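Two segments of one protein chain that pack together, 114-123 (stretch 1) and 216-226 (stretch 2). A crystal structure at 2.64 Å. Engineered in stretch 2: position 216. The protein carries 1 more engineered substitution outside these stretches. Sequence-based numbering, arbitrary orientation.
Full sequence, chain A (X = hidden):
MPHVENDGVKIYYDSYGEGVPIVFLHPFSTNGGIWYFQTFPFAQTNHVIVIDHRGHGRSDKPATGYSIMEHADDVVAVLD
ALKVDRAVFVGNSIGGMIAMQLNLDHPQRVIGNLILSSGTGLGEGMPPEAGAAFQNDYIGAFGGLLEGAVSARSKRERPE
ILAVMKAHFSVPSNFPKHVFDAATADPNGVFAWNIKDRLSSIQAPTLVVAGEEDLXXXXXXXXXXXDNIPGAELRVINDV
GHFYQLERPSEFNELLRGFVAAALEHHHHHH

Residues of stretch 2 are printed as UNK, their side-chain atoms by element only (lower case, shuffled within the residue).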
# COMPACT_ATOMS: atom_id res chain seq x y z
N LEU A 114 -5.76 15.80 11.76
CA LEU A 114 -4.39 16.03 11.32
C LEU A 114 -4.44 16.39 9.84
O LEU A 114 -4.67 15.54 8.98
CB LEU A 114 -3.50 14.80 11.55
CG LEU A 114 -1.99 15.05 11.51
CD1 LEU A 114 -1.23 13.99 12.29
CD2 LEU A 114 -1.45 15.12 10.08
N ILE A 115 -4.24 17.68 9.55
CA ILE A 115 -4.24 18.17 8.18
C ILE A 115 -2.82 18.16 7.62
O ILE A 115 -1.97 18.93 8.07
CB ILE A 115 -4.82 19.59 8.09
CG1 ILE A 115 -6.12 19.68 8.87
CG2 ILE A 115 -5.06 19.98 6.64
CD1 ILE A 115 -7.26 18.94 8.21
N LEU A 116 -2.56 17.30 6.64
CA LEU A 116 -1.24 17.21 6.04
C LEU A 116 -1.20 17.81 4.64
O LEU A 116 -1.85 17.31 3.72
CB LEU A 116 -0.76 15.76 5.98
CG LEU A 116 0.63 15.61 5.36
CD1 LEU A 116 1.70 16.07 6.33
CD2 LEU A 116 0.88 14.18 4.90
N SER A 117 -0.41 18.88 4.49
CA SER A 117 -0.15 19.51 3.20
C SER A 117 -1.43 19.84 2.43
O SER A 117 -1.65 19.33 1.34
CB SER A 117 0.74 18.60 2.35
OG SER A 117 1.94 18.28 3.02
N SER A 118 -2.26 20.71 3.00
CA SER A 118 -3.51 21.09 2.36
C SER A 118 -3.70 22.60 2.35
O SER A 118 -2.80 23.35 2.74
CB SER A 118 -4.69 20.42 3.05
OG SER A 118 -5.87 20.55 2.27
N GLY A 119 -4.87 23.04 1.90
CA GLY A 119 -5.18 24.45 1.80
C GLY A 119 -6.61 24.66 1.32
O GLY A 119 -7.36 23.71 1.15
N THR A 120 -6.97 25.92 1.10
CA THR A 120 -8.29 26.25 0.56
C THR A 120 -8.17 27.38 -0.45
O THR A 120 -7.25 28.19 -0.38
CB THR A 120 -9.28 26.63 1.68
OG1 THR A 120 -10.60 26.73 1.13
CG2 THR A 120 -8.90 27.95 2.32
N GLY A 121 -9.11 27.43 -1.39
CA GLY A 121 -9.01 28.36 -2.51
C GLY A 121 -7.74 28.08 -3.28
O GLY A 121 -7.01 29.00 -3.65
N LEU A 122 -7.47 26.80 -3.50
CA LEU A 122 -6.21 26.36 -4.09
C LEU A 122 -6.03 26.87 -5.51
O LEU A 122 -4.94 27.28 -5.90
CB LEU A 122 -6.12 24.84 -4.07
CG LEU A 122 -4.72 24.23 -3.99
CD1 LEU A 122 -4.15 24.41 -2.59
CD2 LEU A 122 -4.75 22.76 -4.37
N GLY A 123 -7.12 26.86 -6.27
CA GLY A 123 -7.09 27.23 -7.67
C GLY A 123 -6.60 28.65 -7.94
O GLY A 123 -5.86 28.88 -8.89
N UNK A 216 3.52 22.31 -4.28
CA UNK A 216 2.14 21.97 -4.63
C UNK A 216 1.18 22.61 -3.63
O UNK A 216 0.17 23.22 -4.00
c UNK A 216 1.92 20.45 -4.65
c UNK A 216 2.76 19.81 -5.73
c UNK A 216 0.45 20.10 -4.84
N UNK A 217 1.50 22.44 -2.35
CA UNK A 217 0.83 23.14 -1.26
C UNK A 217 1.90 23.90 -0.47
O UNK A 217 2.69 23.31 0.27
c UNK A 217 0.03 22.16 -0.36
c UNK A 217 -0.07 22.68 1.07
o UNK A 217 -1.29 22.02 -0.88
N UNK A 218 1.94 25.22 -0.68
CA UNK A 218 2.99 26.04 -0.10
C UNK A 218 2.83 26.18 1.41
O UNK A 218 1.76 25.91 1.96
c UNK A 218 3.14 27.35 -2.26
o UNK A 218 1.84 28.18 -0.39
c UNK A 218 3.03 27.44 -0.74
N UNK A 219 3.90 26.58 2.08
CA UNK A 219 3.87 26.76 3.52
C UNK A 219 2.83 27.81 3.88
O UNK A 219 2.11 27.67 4.87
c UNK A 219 5.17 27.55 5.54
c UNK A 219 5.26 27.16 4.07
c UNK A 219 6.24 26.03 3.88
N UNK A 220 2.72 28.83 3.04
CA UNK A 220 1.72 29.88 3.23
C UNK A 220 0.30 29.31 3.19
O UNK A 220 -0.56 29.72 3.97
c UNK A 220 1.89 30.96 2.17
N UNK A 221 0.07 28.36 2.30
CA UNK A 221 -1.25 27.73 2.16
C UNK A 221 -1.68 27.00 3.43
O UNK A 221 -2.83 27.12 3.86
c UNK A 221 -1.27 26.77 0.97
o UNK A 221 -0.33 27.02 -1.21
n UNK A 221 -1.80 28.58 -0.54
c UNK A 221 -1.09 27.47 -0.36
N UNK A 222 -0.77 26.25 4.03
CA UNK A 222 -1.06 25.58 5.30
C UNK A 222 -1.17 26.58 6.44
O UNK A 222 -1.94 26.39 7.38
c UNK A 222 0.16 23.48 4.57
n UNK A 222 1.18 23.62 3.75
o UNK A 222 -0.64 22.54 4.49
c UNK A 222 0.01 24.54 5.64
N UNK A 223 -0.38 27.65 6.36
CA UNK A 223 -0.39 28.69 7.38
C UNK A 223 -1.75 29.36 7.44
O UNK A 223 -2.23 29.69 8.51
o UNK A 223 2.97 31.09 6.29
c UNK A 223 0.70 29.72 7.11
c UNK A 223 3.17 30.23 7.15
c UNK A 223 2.08 29.28 7.56
n UNK A 223 4.35 30.09 7.75
N UNK A 224 -2.36 29.56 6.27
CA UNK A 224 -3.70 30.14 6.21
C UNK A 224 -4.69 29.26 6.97
O UNK A 224 -5.61 29.76 7.62
c UNK A 224 -5.51 30.94 4.50
c UNK A 224 -4.14 30.31 4.76
c UNK A 224 -6.54 29.87 4.22
c UNK A 224 -5.43 31.90 3.34
N UNK A 225 -4.48 27.95 6.90
CA UNK A 225 -5.31 26.99 7.62
C UNK A 225 -5.08 27.06 9.12
O UNK A 225 -6.02 27.19 9.90
c UNK A 225 -5.05 25.57 7.11
c UNK A 225 -5.38 23.70 5.48
c UNK A 225 -5.95 25.01 6.01
c UNK A 225 -6.13 26.01 4.88
N UNK A 226 -3.81 26.99 9.51
CA UNK A 226 -3.45 26.93 10.93
C UNK A 226 -3.78 28.22 11.67
O UNK A 226 -4.16 28.18 12.84
c UNK A 226 -1.97 26.60 11.07
O HOH W 1 -4.54 27.84 1.67

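Position 216 has three side-chain carbons, one on CA carrying the other two. That fork at CB is valine, Val216, an engineered residue; its side chain makes no contact with stretch 1, and because the residue is engineered it says nothing about natural preference here.

Position 217 carries a carbon bearing one oxygen and one carbon, the pattern of threonine. Its CB points toward stretch 1, and the branch carbon reaches the backbone there. As Thr217, it sets CG2 3.3 Å from Ser118 O and 3.4 Å from Ser117 C, while OG1 lies 4.1 Å from Leu122 CD1. The methyl packs on a chain bend, and Thr217 is buried.

Position 218 shows the same three-atom fork, one oxygen and one carbon, but it points away and touches nothing on stretch 1. It is Thr218, and its work is internal: it is the N-cap, with OG1 accepting from the backbone N of position 221 at 3.2 Å.

Position 219 again has a carbon carrying two carbons, out of reach of stretch 1: Val219, in the first turn of the helix. Position 220 has a single carbon, exposed and equally remote: Ala220.

Position 221 has two carbons, the second bearing one oxygen and one nitrogen, a short amide, hence asparagine. Its CB points toward stretch 1, yet its amide turns back to the cap: Thr218 N donates to Asn221 OD1 at 2.9 Å, and Thr218 OG1 donates to the same OD1 at 2.6 Å. An ideal CB on Gly119 would sit 3.3 Å from Asn221 CB, a tight fit, so the bare glycine suits this close passage, where the two CA atoms are 5.1 Å apart.

Position 222 is another short amide, two carbons with one oxygen and one nitrogen, but its end swings nearer to stretch 1. This is Asn222, and its OD1 accepts from Ser118 N at 2.9 Å, the one direct hydrogen bond of the contact.

Position 223 has three carbons in line, the third carrying oxygen and nitrogen: an amide one carbon longer, pointing away, so Gln223.

Position 224 has four carbons forked at the second, leucine. Leu224 CD2 meets Thr120 CG2 at 3.6 Å.

Position 225 repeats that fork, pointing toward stretch 1 and buried: Leu225. CD1 lies 3.6 Å from Gly119 CA, and CD2 lies 3.7 Å from Ser118 C and 3.9 Å from Ile115 CG2. No other residue of stretch 2 has more area covered by stretch 1.

Position 226 has one carbon, out of reach: Ala226.

The contact works by laying a capped helix against a loop that follows a strand. Leu225 supplies the apolar anchor, Asn222 satisfies a loop amide, and Gly119 permits close approach. A water extends the polar part, accepting from Thr120 N at 3.1 Å and donating to Asn221 O at 2.9 Å. The rule to read is economy: few side chains point inward, and much of what they meet is backbone.

Stretch 2 (216-226) VTTVANNQLLA
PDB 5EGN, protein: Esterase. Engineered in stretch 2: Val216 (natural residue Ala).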